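Local atomic coordinates of Glucanase/chitosanase (Paenibacillus fukuinensis, PDB entry 4ZY9), a protein that probably hydrolyses the glycosidic bonds of chitosan and beta-glucan, the part described here being its chitosan-binding module 1, a CBM32 beta-sandwich. Residues A[76-81]-A[116-121]; A[63-68]-A[131-136]; A[41-46]-A[124-129]. The protein carries 1 engineered substitution. All blocks are in the same frame, centred on the assembly; numbering follows the deposited sequence. Where two conformers were deposited one is given.

Contact 1 of 3, residues A[76-81]-A[116-121]; sequences TIQVSN and RMHGTV. Engineered in segment 116-121: Met117 (natural residue Val).
Two nitrogens of one arginine grip the side-chain oxygen of Gln78. Arg116 NH2 reaches Gln78 OE1 at 2.7 Å, in the amide plane and on a lone pair, whereas Arg116 NE, 3.0 Å from Gln78 OE1, approaches from above that plane. The oxygen sits in the plane of the guanidinium, but the amide itself is turned by 52° against it. A bend of the arginine at chi3 (72°) accompanies this side-on grip, and one face of the guanidinium takes His118 CD2 over its centre, 3.7 Å above the plane. The histidine ring runs alongside the Gln78 amide, nearly parallel to it. A water 2.8 Å from Thr76 OG1 and from His118 ND1 also donates to His118 O, linking Thr76 and His118. Underneath, the antiparallel backbones are joined at the hydrogen-bonded pairs Thr76–His118 and Gln78–Arg116, the straightest bond running from Arg116 N to Gln78 O (2.8 Å). On the other face Ile77 CD1 meets CG of the engineered selenomethionine Met117 at 4.2 Å, the two side chains crossing at about a right angle. Arg116 also makes cation-pi contacts with Trp49 and Trp89. Strands 75-80 and 114-122 are neighbours in one antiparallel sheet of the beta-sandwich, continued to strands 90-95 and 48-54 respectively, while Ile77 and Met117, on its core-facing side, pack on strand 57-67 of the opposing sheet.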
loop_
_atom_site.group_PDB
_atom_site.type_symbol
_atom_site.label_atom_id
_atom_site.label_comp_id
_atom_site.label_asym_id
_atom_site.label_seq_id
_atom_site.Cartn_x
_atom_site.Cartn_y
_atom_site.Cartn_z
ATOM N N THR A 76 -0.823 -5.220 7.402
ATOM C CA THR A 76 -2.272 -5.138 7.221
ATOM C C THR A 76 -2.595 -4.298 6.023
ATOM O O THR A 76 -1.770 -3.432 5.580
ATOM C CB THR A 76 -2.982 -4.505 8.474
ATOM O OG1 THR A 76 -2.323 -3.272 8.783
ATOM C CG2 THR A 76 -2.738 -5.410 9.771
ATOM N N ILE A 77 -3.764 -4.508 5.504
ATOM C CA ILE A 77 -4.432 -3.598 4.562
ATOM C C ILE A 77 -5.515 -2.896 5.307
ATOM O O ILE A 77 -6.333 -3.571 5.975
ATOM C CB ILE A 77 -4.970 -4.320 3.293
ATOM C CG1 ILE A 77 -3.903 -5.053 2.603
ATOM C CG2 ILE A 77 -5.684 -3.309 2.407
ATOM C CD1 ILE A 77 -2.827 -4.160 2.030
ATOM N N GLN A 78 -5.560 -1.584 5.230
ATOM C CA GLN A 78 -6.533 -0.783 5.985
ATOM C C GLN A 78 -7.201 0.212 5.117
ATOM O O GLN A 78 -6.622 0.658 4.093
ATOM C CB GLN A 78 -5.854 -0.075 7.136
ATOM C CG GLN A 78 -4.982 -0.982 7.986
ATOM C CD GLN A 78 -4.274 -0.252 9.083
ATOM O OE1 GLN A 78 -4.129 0.966 8.987
ATOM N NE2 GLN A 78 -3.592 -0.974 9.996
ATOM N N VAL A 79 -8.425 0.614 5.437
ATOM C CA VAL A 79 -9.162 1.590 4.664
ATOM C C VAL A 79 -9.659 2.679 5.615
ATOM O O VAL A 79 -10.009 2.406 6.769
ATOM C CB VAL A 79 -10.322 0.930 3.898
ATOM C CG1 VAL A 79 -9.766 0.013 2.769
ATOM C CG2 VAL A 79 -11.323 0.190 4.764
ATOM N N SER A 80 -9.851 3.834 5.014
ATOM C CA SER A 80 -10.459 4.989 5.738
ATOM C C SER A 80 -11.384 5.742 4.778
ATOM O O SER A 80 -11.052 5.958 3.615
ATOM C CB SER A 80 -9.366 5.923 6.256
ATOM O OG SER A 80 -9.954 7.187 6.689
ATOM N N ASN A 81 -12.583 6.133 5.315
ATOM C CA ASN A 81 -13.464 7.005 4.606
ATOM C C ASN A 81 -13.532 8.381 5.290
ATOM O O ASN A 81 -14.506 9.130 5.048
ATOM C CB ASN A 81 -14.852 6.349 4.481
ATOM C CG ASN A 81 -15.628 7.011 3.409
ATOM O OD1 ASN A 81 -15.139 7.486 2.411
ATOM N ND2 ASN A 81 -16.967 6.987 3.578
ATOM N N ARG A 116 -4.430 1.835 2.770
ATOM C CA ARG A 116 -3.118 1.776 3.338
ATOM C C ARG A 116 -2.582 0.363 3.435
ATOM O O ARG A 116 -3.328 -0.542 3.830
ATOM C CB ARG A 116 -3.136 2.359 4.756
ATOM C CG ARG A 116 -1.776 2.534 5.431
ATOM C CD ARG A 116 -1.685 3.531 6.584
ATOM N NE ARG A 116 -2.362 3.036 7.784
ATOM C CZ ARG A 116 -2.085 3.468 9.037
ATOM N NH1 ARG A 116 -1.214 4.446 9.195
ATOM N NH2 ARG A 116 -2.668 2.908 10.045
HETATM N N MSE A 117 -1.331 0.209 3.159
HETATM C CA MSE A 117 -0.531 -0.991 3.545
HETATM C C MSE A 117 0.293 -0.582 4.729
HETATM O O MSE A 117 1.094 0.394 4.623
HETATM C CB MSE A 117 0.362 -1.393 2.412
HETATM C CG MSE A 117 1.061 -2.747 2.582
HETATM SE SE MSE A 117 2.477 -2.782 4.010
HETATM C CE MSE A 117 3.679 -1.424 3.335
ATOM N N HIS A 118 0.046 -1.127 5.907
ATOM C CA HIS A 118 0.785 -0.841 7.128
ATOM C C HIS A 118 1.608 -2.064 7.501
ATOM O O HIS A 118 1.040 -3.119 7.734
ATOM C CB HIS A 118 -0.178 -0.430 8.270
ATOM C CG HIS A 118 0.489 0.031 9.476
ATOM N ND1 HIS A 118 0.980 -0.816 10.413
ATOM C CD2 HIS A 118 0.855 1.275 9.848
ATOM C CE1 HIS A 118 1.610 -0.116 11.355
ATOM N NE2 HIS A 118 1.550 1.150 11.022
ATOM N N GLY A 119 2.875 -1.941 7.526
ATOM C CA GLY A 119 3.754 -3.028 7.715
ATOM C C GLY A 119 4.477 -2.978 9.020
ATOM O O GLY A 119 5.030 -1.911 9.418
ATOM N N THR A 120 4.583 -4.090 9.747
ATOM C CA THR A 120 5.229 -4.164 11.043
ATOM C C THR A 120 6.407 -5.075 11.157
ATOM O O THR A 120 7.223 -4.900 12.109
ATOM C CB THR A 120 4.210 -4.456 12.184
ATOM O OG1 THR A 120 3.670 -5.736 11.903
ATOM C CG2 THR A 120 3.124 -3.411 12.302
ATOM N N VAL A 121 6.553 -6.066 10.303
ATOM C CA VAL A 121 7.688 -6.971 10.314
ATOM C C VAL A 121 8.184 -7.106 8.844
ATOM O O VAL A 121 7.365 -7.392 7.937
ATOM C CB VAL A 121 7.440 -8.393 10.881
ATOM C CG1 VAL A 121 8.700 -9.223 10.897
ATOM C CG2 VAL A 121 6.809 -8.297 12.317
HETATM O O HOH W 1 -0.241 -3.349 10.580
#

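Contact 2 of 3, residues A[63-68]-A[131-136]; sequences VKLNWE and WEFEVY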
loop_
_atom_site.group_PDB
_atom_site.type_symbol
_atom_site.label_atom_id
_atom_site.label_comp_id
_atom_site.label_asym_id
_atom_site.label_seq_id
_atom_site.Cartn_x
_atom_site.Cartn_y
_atom_site.Cartn_z
ATOM N N VAL A 63 -7.036 -5.415 -3.151
ATOM C CA VAL A 63 -5.748 -4.733 -3.274
ATOM C C VAL A 63 -4.754 -5.714 -3.802
ATOM O O VAL A 63 -4.689 -6.897 -3.360
ATOM C CB VAL A 63 -5.226 -4.257 -1.895
ATOM C CG1 VAL A 63 -3.783 -3.793 -1.920
ATOM C CG2 VAL A 63 -6.040 -3.091 -1.410
ATOM N N LYS A 64 -3.970 -5.293 -4.800
ATOM C CA LYS A 64 -2.838 -6.088 -5.304
ATOM C C LYS A 64 -1.530 -5.376 -5.019
ATOM O O LYS A 64 -1.347 -4.168 -5.358
ATOM C CB LYS A 64 -3.003 -6.388 -6.782
ATOM C CG LYS A 64 -1.934 -7.317 -7.284
ATOM C CD LYS A 64 -2.114 -7.548 -8.852
ATOM C CE LYS A 64 -0.862 -8.017 -9.574
ATOM N NZ LYS A 64 -0.669 -7.917 -11.047
ATOM N N LEU A 65 -0.607 -6.058 -4.411
ATOM C CA LEU A 65 0.756 -5.586 -4.096
ATOM C C LEU A 65 1.795 -6.313 -4.909
ATOM O O LEU A 65 1.769 -7.604 -4.922
ATOM C CB LEU A 65 1.060 -5.735 -2.675
ATOM C CG LEU A 65 0.058 -5.091 -1.675
ATOM C CD1 LEU A 65 0.428 -5.400 -0.249
ATOM C CD2 LEU A 65 0.007 -3.576 -1.836
ATOM N N ASN A 66 2.682 -5.631 -5.577
ATOM C CA ASN A 66 3.821 -6.241 -6.229
ATOM C C ASN A 66 5.070 -5.813 -5.508
ATOM O O ASN A 66 5.540 -4.667 -5.672
ATOM C CB ASN A 66 3.863 -5.836 -7.674
ATOM C CG ASN A 66 5.094 -6.408 -8.418
ATOM O OD1 ASN A 66 5.816 -7.170 -7.911
ATOM N ND2 ASN A 66 5.162 -6.059 -9.718
ATOM N N TRP A 67 5.526 -6.646 -4.599
ATOM C CA TRP A 67 6.690 -6.362 -3.780
ATOM C C TRP A 67 7.992 -6.407 -4.433
ATOM O O TRP A 67 8.224 -7.318 -5.276
ATOM C CB TRP A 67 6.704 -7.344 -2.614
ATOM C CG TRP A 67 5.578 -7.254 -1.609
ATOM C CD1 TRP A 67 4.536 -8.039 -1.500
ATOM C CD2 TRP A 67 5.497 -6.330 -0.511
ATOM N NE1 TRP A 67 3.749 -7.668 -0.459
ATOM C CE2 TRP A 67 4.313 -6.574 0.130
ATOM C CE3 TRP A 67 6.245 -5.206 -0.060
ATOM C CZ2 TRP A 67 3.937 -5.868 1.300
ATOM C CZ3 TRP A 67 5.880 -4.562 1.057
ATOM C CH2 TRP A 67 4.725 -4.834 1.698
ATOM N N GLU A 68 8.913 -5.523 -4.073
ATOM C CA GLU A 68 10.286 -5.737 -4.348
ATOM C C GLU A 68 10.846 -6.765 -3.304
ATOM O O GLU A 68 10.150 -7.198 -2.444
ATOM C CB GLU A 68 10.971 -4.360 -4.375
ATOM C CG GLU A 68 12.478 -4.296 -4.837
ATOM C CD GLU A 68 13.462 -4.306 -3.714
ATOM O OE1 GLU A 68 13.152 -4.176 -2.524
ATOM O OE2 GLU A 68 14.667 -4.506 -4.061
ATOM N N TRP A 131 6.853 -2.136 -5.954
ATOM C CA TRP A 131 6.757 -1.705 -7.307
ATOM C C TRP A 131 5.429 -1.099 -7.639
ATOM O O TRP A 131 5.338 -0.101 -8.372
ATOM C CB TRP A 131 7.071 -2.899 -8.309
ATOM C CG TRP A 131 8.356 -3.605 -8.140
ATOM C CD1 TRP A 131 8.472 -4.858 -7.687
ATOM C CD2 TRP A 131 9.688 -3.138 -8.519
ATOM N NE1 TRP A 131 9.802 -5.214 -7.721
ATOM C CE2 TRP A 131 10.565 -4.150 -8.159
ATOM C CE3 TRP A 131 10.198 -1.940 -9.039
ATOM C CZ2 TRP A 131 11.939 -4.037 -8.443
ATOM C CZ3 TRP A 131 11.562 -1.871 -9.235
ATOM C CH2 TRP A 131 12.390 -2.888 -8.868
ATOM N N GLU A 132 4.375 -1.813 -7.218
ATOM C CA GLU A 132 3.069 -1.495 -7.604
ATOM C C GLU A 132 2.076 -1.777 -6.441
ATOM O O GLU A 132 2.222 -2.776 -5.732
ATOM C CB GLU A 132 2.565 -2.220 -8.847
ATOM C CG GLU A 132 3.463 -2.003 -10.042
ATOM C CD GLU A 132 3.142 -2.918 -11.257
ATOM O OE1 GLU A 132 3.451 -4.102 -11.160
ATOM O OE2 GLU A 132 2.564 -2.426 -12.197
ATOM N N PHE A 133 1.078 -0.920 -6.277
ATOM C CA PHE A 133 -0.029 -1.088 -5.304
ATOM C C PHE A 133 -1.277 -0.667 -6.045
ATOM O O PHE A 133 -1.367 0.516 -6.438
ATOM C CB PHE A 133 0.320 -0.153 -4.121
ATOM C CG PHE A 133 -0.559 -0.174 -2.931
ATOM C CD1 PHE A 133 -1.944 -0.487 -2.951
ATOM C CD2 PHE A 133 -0.075 0.313 -1.692
ATOM C CE1 PHE A 133 -2.747 -0.341 -1.816
ATOM C CE2 PHE A 133 -0.913 0.481 -0.603
ATOM C CZ PHE A 133 -2.234 0.127 -0.647
ATOM N N GLU A 134 -2.133 -1.639 -6.292
ATOM C CA GLU A 134 -3.382 -1.409 -7.079
ATOM C C GLU A 134 -4.554 -1.599 -6.160
ATOM O O GLU A 134 -4.497 -2.432 -5.282
ATOM C CB GLU A 134 -3.421 -2.374 -8.225
ATOM C CG GLU A 134 -2.188 -2.313 -9.156
ATOM C CD GLU A 134 -2.010 -3.418 -10.160
ATOM O OE1 GLU A 134 -2.835 -4.305 -10.211
ATOM O OE2 GLU A 134 -0.930 -3.423 -10.866
ATOM N N VAL A 135 -5.637 -0.930 -6.470
ATOM C CA VAL A 135 -6.874 -0.983 -5.713
ATOM C C VAL A 135 -8.043 -1.149 -6.647
ATOM O O VAL A 135 -8.161 -0.462 -7.654
ATOM C CB VAL A 135 -7.041 0.351 -4.870
ATOM C CG1 VAL A 135 -8.355 0.283 -4.085
ATOM C CG2 VAL A 135 -5.949 0.541 -3.922
ATOM N N TYR A 136 -8.924 -2.097 -6.355
ATOM C CA TYR A 136 -10.070 -2.396 -7.187
ATOM C C TYR A 136 -11.347 -2.420 -6.392
ATOM O O TYR A 136 -11.322 -2.611 -5.173
ATOM C CB TYR A 136 -9.939 -3.771 -7.940
ATOM C CG TYR A 136 -8.636 -3.884 -8.707
ATOM C CD1 TYR A 136 -7.401 -4.273 -8.178
ATOM C CD2 TYR A 136 -8.638 -3.582 -10.096
ATOM C CE1 TYR A 136 -6.283 -4.308 -8.991
ATOM C CE2 TYR A 136 -7.504 -3.661 -10.859
ATOM C CZ TYR A 136 -6.403 -3.982 -10.259
ATOM O OH TYR A 136 -5.280 -3.979 -11.148
HETATM O O HOH W 2 -2.678 -6.243 -12.129
HETATM O O HOH W 3 0.944 -5.217 -10.810
#
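Leu65 CD2 lies over one face of the Phe133 ring, a CH-pi contact 3.8 Å from CD2 to the ring centroid and only 19° off the ring normal. The two side chains run side by side into the protein interior, Phe133 with CG anti to the backbone N (chi1 -176°). Val63 CG1 comes obliquely to the same ring, 3.6 Å from Phe133 CE1, and Val63 CG2 touches Val135 more loosely. Met117 and Ile77 of the opposing sheet close over this apolar row, and Phe31 adds a second ring beside Phe133.

Between the strands, Lys64 and Asn66 form the hydrogen-bonded pairs with Glu134 and Glu132, the bond from Asn66 N to Glu132 O being almost straight. Where the chain turns a corner at Trp131, this residue and Glu132 both face Asn66, whose O accepts from Trp131 N at 2.9 Å and more weakly from Glu132 N. The Trp131 indole lies with one face under Glu68 CB, and its edge meets Asn66 OD1 and Trp67 O. The carboxylate of Glu68 leads away and accepts from Ala70 N.

On the outer face Asn66 ND2 donates to Glu132 OE1 at 3.0 Å, in its own amide plane and to the anti lone pair. Lys64 NZ stays 4.3 Å from Glu134 OE1, beyond a salt bridge, but one water joins these two atoms, and a second joins Lys64 NZ to Glu134 OE2 and, weakly, to Glu132 OE1. Tyr136 OH donates to Glu134 OE1 at 2.6 Å from above the carboxylate plane, which probably helps stabilise the negative charge. An antiparallel strand pair, apolar inside and polar outside and ending in a classic beta bulge, is in keeping with the beta-sandwich of CBM32 and F5/8 type C modules.

Contact 3 of 3, residues A[41-46]-A[124-129]; sequences SAEGVD and TPYGYS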
loop_
_atom_site.group_PDB
_atom_site.type_symbol
_atom_site.label_atom_id
_atom_site.label_comp_id
_atom_site.label_asym_id
_atom_site.label_seq_id
_atom_site.Cartn_x
_atom_site.Cartn_y
_atom_site.Cartn_z
ATOM N N SER A 41 10.868 2.512 1.539
ATOM C CA SER A 41 10.890 3.266 2.809
ATOM C C SER A 41 12.324 3.437 3.267
ATOM O O SER A 41 13.272 2.835 2.757
ATOM C CB SER A 41 10.141 2.390 3.888
ATOM O OG SER A 41 10.845 1.290 4.308
ATOM N N ALA A 42 12.482 4.205 4.365
ATOM C CA ALA A 42 13.729 4.112 5.084
ATOM C C ALA A 42 13.995 2.735 5.528
ATOM O O ALA A 42 13.039 1.990 5.784
ATOM C CB ALA A 42 13.720 5.058 6.289
ATOM N N GLU A 43 15.245 2.336 5.685
ATOM C CA GLU A 43 15.581 1.005 6.034
ATOM C C GLU A 43 15.823 0.839 7.540
ATOM O O GLU A 43 16.249 1.806 8.242
ATOM C CB GLU A 43 16.839 0.550 5.286
ATOM C CG GLU A 43 16.823 0.751 3.754
ATOM C CD GLU A 43 18.142 0.359 3.008
ATOM O OE1 GLU A 43 19.091 1.133 3.284
ATOM O OE2 GLU A 43 18.287 -0.659 2.187
ATOM N N GLY A 44 15.674 -0.361 8.015
ATOM C CA GLY A 44 16.036 -0.688 9.395
ATOM C C GLY A 44 15.044 -0.354 10.486
ATOM O O GLY A 44 15.384 -0.496 11.677
ATOM N N VAL A 45 13.838 0.067 10.178
ATOM C CA VAL A 45 12.939 0.610 11.137
ATOM C C VAL A 45 11.527 0.179 10.859
ATOM O O VAL A 45 10.987 0.305 9.728
ATOM C CB VAL A 45 12.919 2.144 11.089
ATOM C CG1 VAL A 45 11.857 2.778 11.938
ATOM C CG2 VAL A 45 14.242 2.803 11.417
ATOM N N ASP A 46 10.887 -0.400 11.886
ATOM C CA ASP A 46 9.485 -0.802 11.854
ATOM C C ASP A 46 8.662 0.104 12.700
ATOM O O ASP A 46 9.197 0.569 13.780
ATOM C CB ASP A 46 9.366 -2.242 12.397
ATOM C CG ASP A 46 10.190 -3.201 11.580
ATOM O OD1 ASP A 46 10.023 -3.230 10.327
ATOM O OD2 ASP A 46 11.033 -3.908 12.138
ATOM N N THR A 124 13.195 -8.976 5.220
ATOM C CA THR A 124 14.624 -8.762 4.988
ATOM C C THR A 124 15.109 -7.788 6.046
ATOM O O THR A 124 14.379 -7.162 6.729
ATOM C CB THR A 124 14.899 -8.183 3.596
ATOM O OG1 THR A 124 14.571 -6.785 3.590
ATOM C CG2 THR A 124 14.172 -8.974 2.480
ATOM N N PRO A 125 16.462 -7.546 6.084
ATOM C CA PRO A 125 16.987 -6.517 7.009
ATOM C C PRO A 125 16.975 -5.152 6.483
ATOM O O PRO A 125 17.594 -4.215 7.049
ATOM C CB PRO A 125 18.412 -6.958 7.297
ATOM C CG PRO A 125 18.735 -7.913 6.223
ATOM C CD PRO A 125 17.538 -8.329 5.477
ATOM N N TYR A 126 16.259 -4.905 5.365
ATOM C CA TYR A 126 16.341 -3.605 4.676
ATOM C C TYR A 126 15.116 -2.797 5.077
ATOM O O TYR A 126 14.899 -2.607 6.280
ATOM C CB TYR A 126 16.557 -3.755 3.159
ATOM C CG TYR A 126 17.771 -4.609 2.879
ATOM C CD1 TYR A 126 18.979 -4.238 3.353
ATOM C CD2 TYR A 126 17.666 -5.884 2.362
ATOM C CE1 TYR A 126 20.119 -5.070 3.182
ATOM C CE2 TYR A 126 18.776 -6.752 2.194
ATOM C CZ TYR A 126 19.996 -6.340 2.601
ATOM O OH TYR A 126 21.139 -7.080 2.478
ATOM N N GLY A 127 14.343 -2.258 4.096
ATOM C CA GLY A 127 13.132 -1.519 4.411
ATOM C C GLY A 127 11.878 -2.318 3.902
ATOM O O GLY A 127 11.860 -3.555 3.931
ATOM N N TYR A 128 10.931 -1.536 3.405
ATOM C CA TYR A 128 9.708 -1.985 2.798
ATOM C C TYR A 128 9.653 -1.386 1.406
ATOM O O TYR A 128 9.877 -0.147 1.305
ATOM C CB TYR A 128 8.471 -1.598 3.586
ATOM C CG TYR A 128 8.361 -2.095 4.980
ATOM C CD1 TYR A 128 9.112 -1.573 6.036
ATOM C CD2 TYR A 128 7.428 -3.090 5.273
ATOM C CE1 TYR A 128 8.952 -2.049 7.335
ATOM C CE2 TYR A 128 7.317 -3.511 6.546
ATOM C CZ TYR A 128 8.062 -3.018 7.578
ATOM O OH TYR A 128 7.868 -3.549 8.886
ATOM N N SER A 129 9.379 -2.171 0.364
ATOM C CA SER A 129 9.379 -1.577 -0.985
ATOM C C SER A 129 8.414 -2.282 -1.928
ATOM O O SER A 129 8.310 -3.505 -1.948
ATOM C CB SER A 129 10.787 -1.669 -1.555
ATOM O OG SER A 129 10.879 -1.100 -2.808
#
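Two irregular loops meet at one end of the beta-sandwich, residues 41-46 leading from strand 39-40 to strand 48-54 and residues 124-129 linking strands 114-122 and 129-136. Tyr128 OH donates to Asp46 OD1 at 2.6 Å, arriving from above the carboxylate plane, with ring and carboxylate almost perpendicular. The same oxygen forms a salt bridge with Arg122 NE, so a phenol and a positive charge share it, and the carboxylate is probably kept ionised. Ser41 OG and Val45 O lie at the edge of the Tyr128 ring, in its plane.

Ser41 holds the loops together at their base. Its backbone N donates to Tyr128 O at 2.8 Å, nearly along the C=O axis. With OG placed between the backbone N and the carbonyl carbon (chi1 73°), the hydroxyl accepts from Tyr128 N at 3.0 Å and donates to Ala42 O at 2.7 Å. Loops at the end of the sandwich are where CBM32 modules generally bind sugar. Gly127 lets the backbones close to 3.9 Å between its CA and Glu43 CA, since a CB there would run into Ser41 OG and Ala42 O.

Farther out, Gly44 N gives a straight bond of 2.9 Å to Tyr126 O from above the carbonyl plane, and Arg122 NH1 is a second donor to that oxygen. Glu43 runs alongside Tyr126, bringing OE2 to 3.7 Å from Tyr126 CB. An ST turn shapes the start of the second loop, Thr124 OG1 accepting from Tyr126 N at 3.1 Å.

In the fold
Contacts 1 and 2 are strand pairs of the two opposing sheets, and their inward faces meet in the core: Met117 lies against Phe133, Leu65 and Trp67, and Ile77 against Val63. Each sets polar side chains on its outer face, but contact 1 uses a direct arginine–amide grip, whereas in contact 2 the lysine meets its glutamates through water, beside a direct amide–carboxylate bond. The centre of contact 3 lies about 15 Å from the chain centre, at the surface; it joins loops rather than strands and relies on serine, tyrosine and backbone bonds with little apolar packing. Its Tyr128 OH packs against the Thr120–Val121 backbone of contact 1, and Ser129 O probably accepts from Glu68 N of contact 2.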